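Local atomic coordinates of glycinin (Glycine max, PDB entry 1OD5), a protein that probably serves as a nutrient reserve in soybean seeds, stored as a hexamer thought to supply sulfur-containing amino acids. Residues 11-16 and 419-424; 369-374 and 440-445; 377-382 and 486-491; 389-394 and 413-418; 398-403 and 429-434. All blocks are in the same frame, centred on the assembly; numbering follows the deposited sequence.

Interaction 1 (11-16 and 419-424); sequences NNLNAL and QLLVVP
Leu16 N donates to Leu420 O at 2.9 Å, and Leu420 N returns the bond to Leu16 O at 3.1 Å, closing a single antiparallel hydrogen-bonded bridge. It fastens the N-terminal run of the chain, ahead of strand 20-24, to the outermost strand within this chain, 420-423, of one sheet of the C-terminal cupin barrel, so that this run is tied by main-chain bonds to the C-terminal cupin. Leu16 O has a second donor, Trp32 NE1. Towards Leu13 the backbones diverge, and a water takes over the pairing: it gives a hydrogen to Asn14 O and accepts one from Val422 N.

Packing flanks this polar seam. Ala15 CB rests 4.0 Å from Gln419 OE1, an oxygen already occupied by Arg416 N, while Ala15 CA makes a C-H...O contact with Leu420 O. The CB atoms of Leu16 and Leu420 meet at 4.4 Å beside the bridge. At the far end Leu13 points toward the strand, its CD2 lying 3.5 Å from Val422 O. With CG anti to the backbone nitrogen (chi1 172°), Leu421 brings its own methyl to the same branch, and Leu13 CD2 meets Leu421 CD1 at 4.3 Å.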
# COMPACT_ATOMS: atom_id res chain seq x y z
N ASN A 11 24.20 28.17 14.69
CA ASN A 11 23.91 29.61 14.75
C ASN A 11 24.45 30.45 13.61
O ASN A 11 24.26 31.67 13.54
CB ASN A 11 24.41 30.19 16.07
CG ASN A 11 25.68 29.50 16.57
OD1 ASN A 11 25.74 29.12 17.74
ND2 ASN A 11 26.70 29.27 15.73
N ASN A 12 25.09 29.74 12.69
CA ASN A 12 25.62 30.37 11.51
C ASN A 12 25.60 29.34 10.37
O ASN A 12 25.76 28.13 10.56
CB ASN A 12 27.03 30.84 11.79
CG ASN A 12 27.50 31.65 10.62
OD1 ASN A 12 26.92 32.69 10.32
ND2 ASN A 12 28.52 31.18 9.89
N LEU A 13 25.40 29.83 9.15
CA LEU A 13 25.35 28.97 7.98
C LEU A 13 26.28 29.57 6.96
O LEU A 13 26.30 30.79 6.81
CB LEU A 13 23.92 28.97 7.50
CG LEU A 13 23.01 27.77 7.28
CD1 LEU A 13 23.01 26.81 8.45
CD2 LEU A 13 21.61 28.36 7.06
N ASN A 14 27.05 28.78 6.23
CA ASN A 14 27.96 29.34 5.23
C ASN A 14 27.67 28.91 3.80
O ASN A 14 27.18 27.81 3.57
CB ASN A 14 29.41 28.93 5.49
CG ASN A 14 30.10 29.59 6.67
OD1 ASN A 14 30.14 29.03 7.76
ND2 ASN A 14 30.65 30.79 6.50
N ALA A 15 28.05 29.74 2.81
CA ALA A 15 27.86 29.39 1.42
C ALA A 15 29.14 28.64 1.12
O ALA A 15 30.24 29.18 1.20
CB ALA A 15 27.79 30.64 0.56
N LEU A 16 29.02 27.36 0.78
CA LEU A 16 30.14 26.49 0.50
C LEU A 16 30.60 26.23 -0.92
O LEU A 16 29.81 26.10 -1.87
CB LEU A 16 29.86 25.14 1.16
CG LEU A 16 29.43 25.16 2.62
CD1 LEU A 16 29.05 23.75 3.06
CD2 LEU A 16 30.58 25.70 3.47
N GLN A 419 27.95 28.18 -5.81
CA GLN A 419 27.83 28.09 -4.37
C GLN A 419 26.69 27.19 -3.94
O GLN A 419 25.64 27.14 -4.58
CB GLN A 419 27.62 29.47 -3.77
CG GLN A 419 28.76 30.40 -4.15
CD GLN A 419 28.84 31.67 -3.32
OE1 GLN A 419 27.86 32.36 -3.07
NE2 GLN A 419 30.06 31.96 -2.87
N LEU A 420 26.93 26.57 -2.77
CA LEU A 420 26.03 25.63 -2.12
C LEU A 420 25.50 26.16 -0.78
O LEU A 420 26.33 26.69 -0.03
CB LEU A 420 26.89 24.40 -2.04
CG LEU A 420 26.57 22.97 -1.70
CD1 LEU A 420 26.13 22.84 -0.25
CD2 LEU A 420 25.62 22.47 -2.78
N LEU A 421 24.21 26.14 -0.41
CA LEU A 421 23.72 26.61 0.88
C LEU A 421 22.72 25.61 1.43
O LEU A 421 21.76 25.24 0.77
CB LEU A 421 23.00 27.96 0.78
CG LEU A 421 22.27 28.52 2.01
CD1 LEU A 421 23.21 28.91 3.13
CD2 LEU A 421 21.58 29.80 1.60
N VAL A 422 22.88 25.18 2.67
CA VAL A 422 21.99 24.21 3.27
C VAL A 422 20.88 24.89 4.00
O VAL A 422 21.14 25.72 4.87
CB VAL A 422 22.79 23.33 4.21
CG1 VAL A 422 21.90 22.43 5.06
CG2 VAL A 422 23.70 22.47 3.36
N VAL A 423 19.61 24.65 3.69
CA VAL A 423 18.60 25.31 4.49
C VAL A 423 17.94 24.17 5.23
O VAL A 423 17.28 23.36 4.59
CB VAL A 423 17.62 26.04 3.61
CG1 VAL A 423 16.49 26.61 4.48
CG2 VAL A 423 18.37 27.12 2.83
N PRO A 424 18.13 24.03 6.55
CA PRO A 424 17.54 22.95 7.35
C PRO A 424 16.02 22.96 7.38
O PRO A 424 15.40 24.00 7.17
CB PRO A 424 18.15 23.14 8.74
CG PRO A 424 19.47 23.84 8.46
CD PRO A 424 19.06 24.82 7.36
O HOH W 1 25.80 25.60 3.78

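Interaction 2 (369-374 and 440-445); sequences QYVVLY and YVVFKT
Val371 fits both its methyls against the flat ring of Tyr440. CG1 lies over the ring face, 3.8 Å from the centroid, in a CH-pi contact, while CG2 lies over the same face, nearer the rim, 3.6 Å from Tyr440 CE1. The ring can receive them because Tyr440 holds CG in the crowded position between its backbone N and carbonyl carbon (chi1 65°), which swings the phenol across towards the neighbouring strand. Next along the same face Val442 supplies another bump: its CG2 settles beside Val371 CG1 at 4.1 Å and against Gln369 CB.

Strands 369-373 and 440-444 are antiparallel neighbours in the jelly-roll barrel of the C-terminal cupin, with paired backbone bonds at Gln369-Val442 and Val371-Tyr440 and the non-hydrogen-bonded pair Tyr370-Val441 between them. The face bearing Val371 and Tyr440 looks into the barrel, where the Tyr440 side chain comes to about 3 Å from the bound magnesium. On the reverse face the Tyr370 ring lies over the backbone, Tyr440 O sitting 3.7 Å above its plane and offset toward the rim. Val441 CB crosses close to this ring, 4.0 Å from Tyr370 CD2, and both side chains press on Ile69 of the N-terminal cupin; Tyr370 OH is held by Glu439 and Thr394. At the end of the contact the bent chain of Lys444 brings NZ to Gln369 OE1 at 2.6 Å, a hydrogen bond whose donor stands well above the amide plane, and Gln369 NE2 turns to Thr352 OG1.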
# COMPACT_ATOMS: atom_id res chain seq x y z
N GLN A 369 13.52 20.81 -6.71
CA GLN A 369 12.86 21.97 -7.29
C GLN A 369 13.96 22.68 -8.09
O GLN A 369 15.17 22.45 -7.93
CB GLN A 369 12.31 22.95 -6.27
CG GLN A 369 11.10 22.34 -5.65
CD GLN A 369 10.31 23.26 -4.77
OE1 GLN A 369 10.87 23.89 -3.88
NE2 GLN A 369 9.00 23.38 -4.97
N TYR A 370 13.50 23.46 -9.05
CA TYR A 370 14.36 24.25 -9.90
C TYR A 370 13.69 25.59 -9.92
O TYR A 370 12.53 25.66 -10.33
CB TYR A 370 14.38 23.77 -11.29
CG TYR A 370 15.53 24.44 -12.01
CD1 TYR A 370 15.32 25.53 -12.84
CD2 TYR A 370 16.82 23.95 -11.78
CE1 TYR A 370 16.41 26.16 -13.44
CE2 TYR A 370 17.91 24.57 -12.37
CZ TYR A 370 17.69 25.67 -13.20
OH TYR A 370 18.79 26.31 -13.74
N VAL A 371 14.31 26.67 -9.43
CA VAL A 371 13.62 27.94 -9.47
C VAL A 371 14.50 28.93 -10.18
O VAL A 371 15.72 28.79 -10.28
CB VAL A 371 13.11 28.39 -7.96
CG1 VAL A 371 13.61 27.42 -6.91
CG2 VAL A 371 13.42 29.83 -7.68
N VAL A 372 13.77 29.82 -10.85
CA VAL A 372 14.35 30.87 -11.65
C VAL A 372 13.71 32.15 -11.24
O VAL A 372 12.50 32.29 -11.33
CB VAL A 372 14.08 30.71 -13.17
CG1 VAL A 372 14.65 31.93 -13.90
CG2 VAL A 372 14.72 29.45 -13.71
N LEU A 373 14.51 33.11 -10.81
CA LEU A 373 13.99 34.39 -10.41
C LEU A 373 14.58 35.37 -11.41
O LEU A 373 15.72 35.26 -11.89
CB LEU A 373 14.44 34.73 -9.01
CG LEU A 373 13.83 33.96 -7.91
CD1 LEU A 373 14.51 34.35 -6.61
CD2 LEU A 373 12.35 34.26 -7.85
N TYR A 374 13.72 36.28 -11.79
CA TYR A 374 14.13 37.29 -12.75
C TYR A 374 14.60 38.47 -11.92
O TYR A 374 14.35 38.51 -10.71
CB TYR A 374 12.94 37.69 -13.65
CG TYR A 374 12.33 36.55 -14.45
CD1 TYR A 374 13.14 35.64 -15.15
CD2 TYR A 374 10.94 36.40 -14.47
CE1 TYR A 374 12.56 34.58 -15.85
CE2 TYR A 374 10.36 35.34 -15.18
CZ TYR A 374 11.18 34.44 -15.86
OH TYR A 374 10.61 33.38 -16.53
N TYR A 440 18.56 28.31 -9.60
CA TYR A 440 19.13 27.32 -8.72
C TYR A 440 18.29 26.05 -8.59
O TYR A 440 17.08 26.12 -8.76
CB TYR A 440 19.31 27.98 -7.33
CG TYR A 440 18.06 28.44 -6.54
CD1 TYR A 440 17.57 29.74 -6.62
CD2 TYR A 440 17.46 27.53 -5.67
CE1 TYR A 440 16.48 30.13 -5.82
CE2 TYR A 440 16.39 27.91 -4.88
CZ TYR A 440 15.91 29.20 -4.96
OH TYR A 440 14.84 29.52 -4.16
N VAL A 441 18.91 24.92 -8.27
CA VAL A 441 18.23 23.67 -8.05
C VAL A 441 18.29 23.50 -6.56
O VAL A 441 19.28 23.88 -5.93
CB VAL A 441 18.93 22.50 -8.77
CG1 VAL A 441 20.40 22.40 -8.37
CG2 VAL A 441 18.23 21.18 -8.39
N VAL A 442 17.21 22.98 -5.96
CA VAL A 442 17.12 22.74 -4.54
C VAL A 442 16.95 21.25 -4.34
O VAL A 442 15.91 20.76 -4.76
CB VAL A 442 15.89 23.33 -3.87
CG1 VAL A 442 16.22 23.42 -2.41
CG2 VAL A 442 15.46 24.66 -4.45
N PHE A 443 17.83 20.45 -3.77
CA PHE A 443 17.58 19.04 -3.57
C PHE A 443 16.94 18.98 -2.20
O PHE A 443 17.28 19.77 -1.33
CB PHE A 443 18.85 18.26 -3.53
CG PHE A 443 19.74 18.48 -4.73
CD1 PHE A 443 20.68 19.51 -4.73
CD2 PHE A 443 19.64 17.61 -5.81
CE1 PHE A 443 21.53 19.67 -5.82
CE2 PHE A 443 20.50 17.77 -6.90
CZ PHE A 443 21.44 18.80 -6.90
N LYS A 444 16.01 18.06 -1.94
CA LYS A 444 15.31 17.94 -0.66
C LYS A 444 15.33 16.49 -0.22
O LYS A 444 15.20 15.58 -1.03
CB LYS A 444 13.89 18.47 -0.86
CG LYS A 444 13.90 19.99 -1.00
CD LYS A 444 12.84 20.64 -1.85
CE LYS A 444 12.12 21.57 -0.94
NZ LYS A 444 11.49 22.71 -1.59
N THR A 445 15.48 16.21 1.07
CA THR A 445 15.54 14.84 1.52
C THR A 445 14.23 14.18 1.95
O THR A 445 14.08 13.63 3.03
CB THR A 445 16.65 14.73 2.65
OG1 THR A 445 16.40 15.75 3.61
CG2 THR A 445 18.06 14.89 2.10

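Interaction 3 (377-382 and 486-491); sequences GIYSPH and SGPLVN
Ser380 clasps Pro488 O with two donors, its backbone N at 3.0 Å and its hydroxyl OG at 2.9 Å, and the tight part of the contact runs from here to Ile378. The hydroxyl reaches the carbonyl because OG lies between the backbone N and the carbonyl carbon (chi1 68°), on the side of the passing chain. Without the hydroxyl, as with an alanine here, Pro488 O would probably keep the backbone donor as its one remaining hold in this contact, and the proline end of the chain could shift more easily. Two residues back, Ile378 and Val490 form an antiparallel hydrogen-bonded pair with two nearly straight backbone bonds, each 2.8 Å between N and O. Ile378 CB meets Val490 CB at 4.1 Å. On the other face Tyr379 spans two residues, with CE1 3.8 Å from Pro488 CB and CB 4.2 Å from Leu489 CD2.

Ser380 O also accepts from His382 ND1 at 2.9 Å, in the plane of the imidazole, which fixes the rotation of this magnesium-site residue; His382 CE1 lies over the centre of the Tyr379 ring. The outer ends are looser: Asn491 OD1 bonds to Lys346 NZ instead, and Ser486, which is exposed, and Gly487 give their N-H groups to Glu89 of a neighbouring subunit.

In the cupin barrel strand 378-384 pairs with 428-434, with the short strand 451-453 and with the C-terminal strand 489-490. Helix 454-460 lies against Ser380 and Val490 through Lys455, and Ser215 of another subunit packs on Ile378 and Val490.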
# COMPACT_ATOMS: atom_id res chain seq x y z
N GLY A 377 13.20 39.59 -8.58
CA GLY A 377 12.03 38.80 -8.25
C GLY A 377 12.24 38.20 -6.88
O GLY A 377 13.32 37.74 -6.58
N ILE A 378 11.24 38.21 -6.01
CA ILE A 378 11.31 37.65 -4.68
C ILE A 378 10.59 36.31 -4.51
O ILE A 378 9.41 36.25 -4.83
CB ILE A 378 10.69 38.65 -3.64
CG1 ILE A 378 11.47 39.96 -3.62
CG2 ILE A 378 10.68 38.05 -2.25
CD1 ILE A 378 10.83 41.03 -2.69
N TYR A 379 11.22 35.23 -4.03
CA TYR A 379 10.53 33.99 -3.75
C TYR A 379 10.36 34.29 -2.24
O TYR A 379 11.21 34.07 -1.37
CB TYR A 379 11.45 32.81 -4.09
CG TYR A 379 10.83 31.44 -3.82
CD1 TYR A 379 9.65 31.34 -3.08
CD2 TYR A 379 11.44 30.27 -4.26
CE1 TYR A 379 9.08 30.11 -2.76
CE2 TYR A 379 10.88 29.02 -3.95
CZ TYR A 379 9.70 28.96 -3.19
OH TYR A 379 9.10 27.76 -2.83
N SER A 380 9.22 34.91 -1.92
CA SER A 380 8.87 35.35 -0.57
C SER A 380 9.03 34.36 0.56
O SER A 380 9.16 33.17 0.28
CB SER A 380 7.42 35.90 -0.63
OG SER A 380 6.43 34.91 -0.88
N PRO A 381 9.09 34.75 1.84
CA PRO A 381 9.44 33.86 2.95
C PRO A 381 8.73 32.51 2.97
O PRO A 381 7.51 32.45 2.89
CB PRO A 381 9.14 34.70 4.18
CG PRO A 381 9.45 36.11 3.74
CD PRO A 381 8.89 36.12 2.33
N HIS A 382 9.47 31.41 3.06
CA HIS A 382 8.87 30.08 3.08
C HIS A 382 9.69 29.09 3.86
O HIS A 382 10.78 29.45 4.27
CB HIS A 382 8.74 29.55 1.66
CG HIS A 382 10.02 29.60 0.84
ND1 HIS A 382 10.57 30.65 0.25
CD2 HIS A 382 10.77 28.49 0.53
CE1 HIS A 382 11.60 30.22 -0.42
NE2 HIS A 382 11.73 28.91 -0.25
N SER A 486 -0.61 36.49 -5.15
CA SER A 486 -1.18 35.42 -4.34
C SER A 486 -0.26 34.24 -4.16
O SER A 486 -0.30 33.53 -3.17
CB SER A 486 -2.50 34.92 -4.94
OG SER A 486 -3.61 35.52 -4.27
N GLY A 487 0.61 34.10 -5.13
CA GLY A 487 1.53 33.01 -5.10
C GLY A 487 2.83 33.42 -4.43
O GLY A 487 2.97 34.55 -3.96
N PRO A 488 3.80 32.49 -4.37
CA PRO A 488 5.04 32.71 -3.63
C PRO A 488 6.01 33.63 -4.35
O PRO A 488 6.88 34.17 -3.67
CB PRO A 488 5.57 31.31 -3.41
CG PRO A 488 5.08 30.55 -4.61
CD PRO A 488 3.70 31.13 -4.87
N LEU A 489 5.86 33.84 -5.67
CA LEU A 489 6.71 34.71 -6.46
C LEU A 489 6.16 36.13 -6.56
O LEU A 489 5.09 36.44 -7.09
CB LEU A 489 6.87 34.11 -7.81
CG LEU A 489 7.34 32.67 -7.78
CD1 LEU A 489 7.31 32.12 -9.15
CD2 LEU A 489 8.75 32.59 -7.26
N VAL A 490 6.91 37.03 -5.93
CA VAL A 490 6.57 38.43 -5.86
C VAL A 490 7.49 39.27 -6.75
O VAL A 490 8.69 39.10 -6.88
CB VAL A 490 6.65 38.81 -4.37
CG1 VAL A 490 6.27 40.25 -4.12
CG2 VAL A 490 5.64 37.99 -3.61
N ASN A 491 6.83 40.15 -7.47
CA ASN A 491 7.49 41.08 -8.38
C ASN A 491 7.43 42.41 -7.64
O ASN A 491 6.31 42.93 -7.43
CB ASN A 491 6.71 41.12 -9.73
CG ASN A 491 5.21 41.44 -9.64
OD1 ASN A 491 4.76 42.49 -10.12
ND2 ASN A 491 4.39 40.61 -8.99

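Interaction 4 (389-394 and 413-418); sequences SVIYVT and GELRRG
Val393 O receives the one direct hydrogen bond of this contact, from Gly418 N at 2.9 Å, and the CA of Arg417 adds a C-H...O contact to the same oxygen. Gly418 has a positive phi of 84°, at which a side chain would be jammed against the preceding carbonyl, so the turn into strand 420-423 calls for glycine.

A longer polar link runs through water, which accepts from Arg417 NH1 at 3.1 Å and makes a weak bond with Tyr392 OH.

Van der Waals contacts complete the joint. A chi1 of 173°, placing CG trans to N, sends the Tyr392 phenol along the turn until OH lies 3.5 Å from Gly418 CA. A leucine replacing Tyr392 would probably uncover this glycine and deprive the water of its weak partner, leaving the Arg417 end freer to move. Arg417 itself lays CG 3.4 Å from Thr394 O. Val393 presses CB on Arg416 O, and Leu415 CD1 touches both Val393 CG2, at 3.8 Å, and Ile391 CG2, at 4.1 Å.

The leucine contacts link the two sheets of the cupin barrel: strand 389-394 lies between strands 437-444 and 420-423 in one sheet, whereas strand 409-416 pairs with 396-403 in the other.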
# COMPACT_ATOMS: atom_id res chain seq x y z
N SER A 389 17.03 20.77 2.88
CA SER A 389 17.36 21.05 1.50
C SER A 389 18.73 21.66 1.32
O SER A 389 19.35 22.22 2.24
CB SER A 389 16.36 21.97 0.87
OG SER A 389 15.51 22.68 1.73
N VAL A 390 19.22 21.47 0.10
CA VAL A 390 20.50 21.92 -0.36
C VAL A 390 20.33 22.64 -1.69
O VAL A 390 19.97 22.05 -2.70
CB VAL A 390 21.45 20.71 -0.55
CG1 VAL A 390 22.78 21.13 -1.14
CG2 VAL A 390 21.74 20.09 0.80
N ILE A 391 20.56 23.94 -1.65
CA ILE A 391 20.49 24.85 -2.78
C ILE A 391 21.85 24.86 -3.47
O ILE A 391 22.89 24.83 -2.82
CB ILE A 391 20.14 26.27 -2.25
CG1 ILE A 391 18.73 26.34 -1.74
CG2 ILE A 391 20.31 27.28 -3.36
CD1 ILE A 391 18.43 27.68 -1.04
N TYR A 392 21.91 24.87 -4.79
CA TYR A 392 23.15 24.97 -5.53
C TYR A 392 22.85 26.01 -6.60
O TYR A 392 21.98 25.75 -7.43
CB TYR A 392 23.53 23.65 -6.18
CG TYR A 392 24.73 23.83 -7.07
CD1 TYR A 392 26.01 23.84 -6.51
CD2 TYR A 392 24.57 24.03 -8.44
CE1 TYR A 392 27.13 24.04 -7.32
CE2 TYR A 392 25.68 24.23 -9.25
CZ TYR A 392 26.96 24.24 -8.69
OH TYR A 392 28.06 24.46 -9.50
N VAL A 393 23.50 27.17 -6.67
CA VAL A 393 23.17 28.15 -7.68
C VAL A 393 23.81 27.80 -9.01
O VAL A 393 25.02 27.68 -9.15
CB VAL A 393 23.61 29.54 -7.16
CG1 VAL A 393 23.19 30.61 -8.16
CG2 VAL A 393 22.92 29.84 -5.82
N THR A 394 22.98 27.63 -10.03
CA THR A 394 23.45 27.24 -11.37
C THR A 394 23.75 28.39 -12.33
O THR A 394 24.48 28.24 -13.33
CB THR A 394 22.37 26.27 -12.02
OG1 THR A 394 21.15 27.01 -12.01
CG2 THR A 394 22.13 24.96 -11.26
N GLY A 413 23.01 37.03 2.95
CA GLY A 413 23.97 37.60 2.02
C GLY A 413 23.74 37.09 0.61
O GLY A 413 22.73 36.44 0.35
N GLU A 414 24.68 37.38 -0.31
CA GLU A 414 24.56 36.94 -1.68
C GLU A 414 25.05 35.53 -1.81
O GLU A 414 25.93 35.06 -1.09
CB GLU A 414 25.41 37.73 -2.66
CG GLU A 414 25.39 39.25 -2.55
CD GLU A 414 24.11 40.04 -2.82
OE1 GLU A 414 23.65 40.06 -3.96
OE2 GLU A 414 23.60 40.68 -1.90
N LEU A 415 24.41 34.86 -2.75
CA LEU A 415 24.73 33.50 -3.12
C LEU A 415 24.91 33.68 -4.62
O LEU A 415 24.07 34.31 -5.27
CB LEU A 415 23.60 32.55 -2.90
CG LEU A 415 23.69 31.47 -1.86
CD1 LEU A 415 22.57 30.48 -2.14
CD2 LEU A 415 25.02 30.74 -1.92
N ARG A 416 26.00 33.18 -5.17
CA ARG A 416 26.27 33.28 -6.58
C ARG A 416 26.51 31.91 -7.16
O ARG A 416 26.64 30.93 -6.43
CB ARG A 416 27.49 34.15 -6.89
CG ARG A 416 28.53 34.48 -5.82
CD ARG A 416 29.90 34.36 -6.48
NE ARG A 416 30.38 32.98 -6.40
CZ ARG A 416 31.02 32.36 -7.41
NH1 ARG A 416 31.25 32.98 -8.59
NH2 ARG A 416 31.46 31.10 -7.24
N ARG A 417 26.57 31.84 -8.49
CA ARG A 417 26.77 30.60 -9.19
C ARG A 417 27.82 29.67 -8.60
O ARG A 417 28.78 30.22 -8.08
CB ARG A 417 27.11 30.93 -10.63
CG ARG A 417 26.91 29.66 -11.44
CD ARG A 417 28.15 29.11 -12.10
NE ARG A 417 28.39 29.78 -13.36
CZ ARG A 417 28.22 29.15 -14.55
NH1 ARG A 417 27.81 27.88 -14.60
NH2 ARG A 417 28.50 29.79 -15.70
N GLY A 418 27.74 28.34 -8.56
CA GLY A 418 28.79 27.50 -7.99
C GLY A 418 28.69 27.33 -6.48
O GLY A 418 29.26 26.40 -5.92
O HOH W 2 27.71 25.44 -12.65

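Interaction 5 (398-403 and 429-434); sequences GRVRVV and VAEQGG
Strands 398-403 and 429-434 run antiparallel 4.6 Å apart, with a complete exchange of N-H...O bonds between Arg401 and Ala430, the one from Ala430 N bent, and a less even one at the other end, where Arg399 N bonds to Gln432 O but the return bond from Gln432 N is weak. Gly398 CA lies only 3.0 Å from Gln432 O, and a side chain there would collide with that oxygen.

One face of this pair carries valines lying side by side. Val429 CG1 meets Val402 CG2 at 3.8 Å and Val400 CG1 at 4.1 Å. Glu431 continues the row: its CG touches Val400 CG2 at 4.0 Å, and the bend at chi2 (79°) turns the carboxylate aside to the magnesium.

On the opposite face Arg401 and Gln432 lie alongside each other. Gln432 OE1 sits at the edge of the guanidinium, 4.1 Å from Arg401 NH1, too far for a hydrogen bond. Arg401 makes a cation-pi contact with Phe211 of another subunit, while Arg399 is paired with Asp412 and Glu414.

The two faces of this part of the cupin barrel therefore differ in chemistry: outward, arginines meet acids of their own chain and an aromatic ring of another subunit; inward, a hydrocarbon row frames a metal-binding carboxylate, whose charge the magnesium probably offsets.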
# COMPACT_ATOMS: atom_id res chain seq x y z
N GLY A 398 21.91 36.26 -6.22
CA GLY A 398 20.79 36.79 -5.50
C GLY A 398 21.09 36.91 -4.03
O GLY A 398 22.06 36.38 -3.54
N ARG A 399 20.19 37.54 -3.31
CA ARG A 399 20.32 37.76 -1.89
C ARG A 399 19.49 36.71 -1.16
O ARG A 399 18.26 36.76 -1.21
CB ARG A 399 19.81 39.16 -1.65
CG ARG A 399 19.90 39.63 -0.23
CD ARG A 399 21.33 39.87 0.16
NE ARG A 399 21.40 40.32 1.53
CZ ARG A 399 22.32 41.21 1.92
NH1 ARG A 399 23.22 41.74 1.08
NH2 ARG A 399 22.37 41.52 3.21
N VAL A 400 20.11 35.78 -0.45
CA VAL A 400 19.39 34.76 0.27
C VAL A 400 19.43 35.03 1.76
O VAL A 400 20.48 35.41 2.29
CB VAL A 400 20.04 33.43 -0.06
CG1 VAL A 400 19.28 32.34 0.63
CG2 VAL A 400 20.03 33.17 -1.56
N ARG A 401 18.31 34.77 2.44
CA ARG A 401 18.12 34.94 3.87
C ARG A 401 17.50 33.72 4.50
O ARG A 401 16.47 33.29 4.00
CB ARG A 401 17.21 36.11 4.17
CG ARG A 401 18.02 37.35 4.31
CD ARG A 401 17.28 38.63 4.01
NE ARG A 401 17.12 38.74 2.59
CZ ARG A 401 17.08 39.92 1.96
NH1 ARG A 401 16.91 39.92 0.63
NH2 ARG A 401 17.22 41.06 2.64
N VAL A 402 18.04 33.16 5.59
CA VAL A 402 17.57 31.97 6.29
C VAL A 402 17.42 32.35 7.75
O VAL A 402 18.38 32.87 8.31
CB VAL A 402 18.59 30.86 6.19
CG1 VAL A 402 17.97 29.61 6.73
CG2 VAL A 402 19.06 30.68 4.76
N VAL A 403 16.29 32.08 8.42
CA VAL A 403 16.02 32.41 9.82
C VAL A 403 15.76 31.14 10.63
O VAL A 403 15.06 30.23 10.16
CB VAL A 403 14.80 33.35 9.81
CG1 VAL A 403 14.36 33.73 11.19
CG2 VAL A 403 15.18 34.61 9.09
N VAL A 429 13.31 30.54 4.69
CA VAL A 429 14.18 31.09 3.66
C VAL A 429 13.46 32.10 2.80
O VAL A 429 12.25 32.03 2.65
CB VAL A 429 14.65 30.20 2.53
CG1 VAL A 429 16.15 30.37 2.41
CG2 VAL A 429 14.11 28.80 2.68
N ALA A 430 14.20 32.99 2.15
CA ALA A 430 13.62 33.96 1.23
C ALA A 430 14.74 34.28 0.26
O ALA A 430 15.91 34.32 0.69
CB ALA A 430 13.18 35.23 1.88
N GLU A 431 14.47 34.37 -1.06
CA GLU A 431 15.49 34.66 -2.04
C GLU A 431 15.10 35.87 -2.88
O GLU A 431 13.92 36.16 -3.07
CB GLU A 431 15.72 33.52 -3.01
CG GLU A 431 16.32 32.20 -2.55
CD GLU A 431 15.41 31.21 -1.83
OE1 GLU A 431 15.85 30.08 -1.60
OE2 GLU A 431 14.27 31.52 -1.50
N GLN A 432 16.05 36.66 -3.38
CA GLN A 432 15.74 37.81 -4.22
C GLN A 432 16.72 37.77 -5.36
O GLN A 432 17.89 37.55 -5.12
CB GLN A 432 15.91 39.13 -3.50
CG GLN A 432 15.48 40.24 -4.43
CD GLN A 432 15.12 41.54 -3.76
OE1 GLN A 432 15.60 41.92 -2.67
NE2 GLN A 432 14.25 42.24 -4.50
N GLY A 433 16.28 37.95 -6.61
CA GLY A 433 17.17 37.91 -7.75
C GLY A 433 17.93 39.23 -7.95
O GLY A 433 17.36 40.32 -7.87
N GLY A 434 19.22 39.05 -8.30
CA GLY A 434 20.19 40.11 -8.53
C GLY A 434 19.95 40.89 -9.80
O GLY A 434 18.85 40.97 -10.33

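In the fold
Interactions 2, 3 and 5 converge on the magnesium inside the C-terminal cupin barrel. Interactions 3 and 5, with centres 11 Å apart, supply its two residues, His382 and Glu431, and are joined by a backbone bond from Val429 N to His382 O. Interaction 2 adds Tyr440, whose OH lies 2.8 Å from Glu431 OE1. Interaction 4 faces the same interior through Ile391, about 4 Å from the metal by its side chain, and shares a sheet with interaction 2. Interaction 1, centred 9 Å from interaction 4, pairs with it through Val423 N and Ser389 O; its Leu421 side chain stays about 8 Å from the magnesium but packs on Val400 of interaction 5.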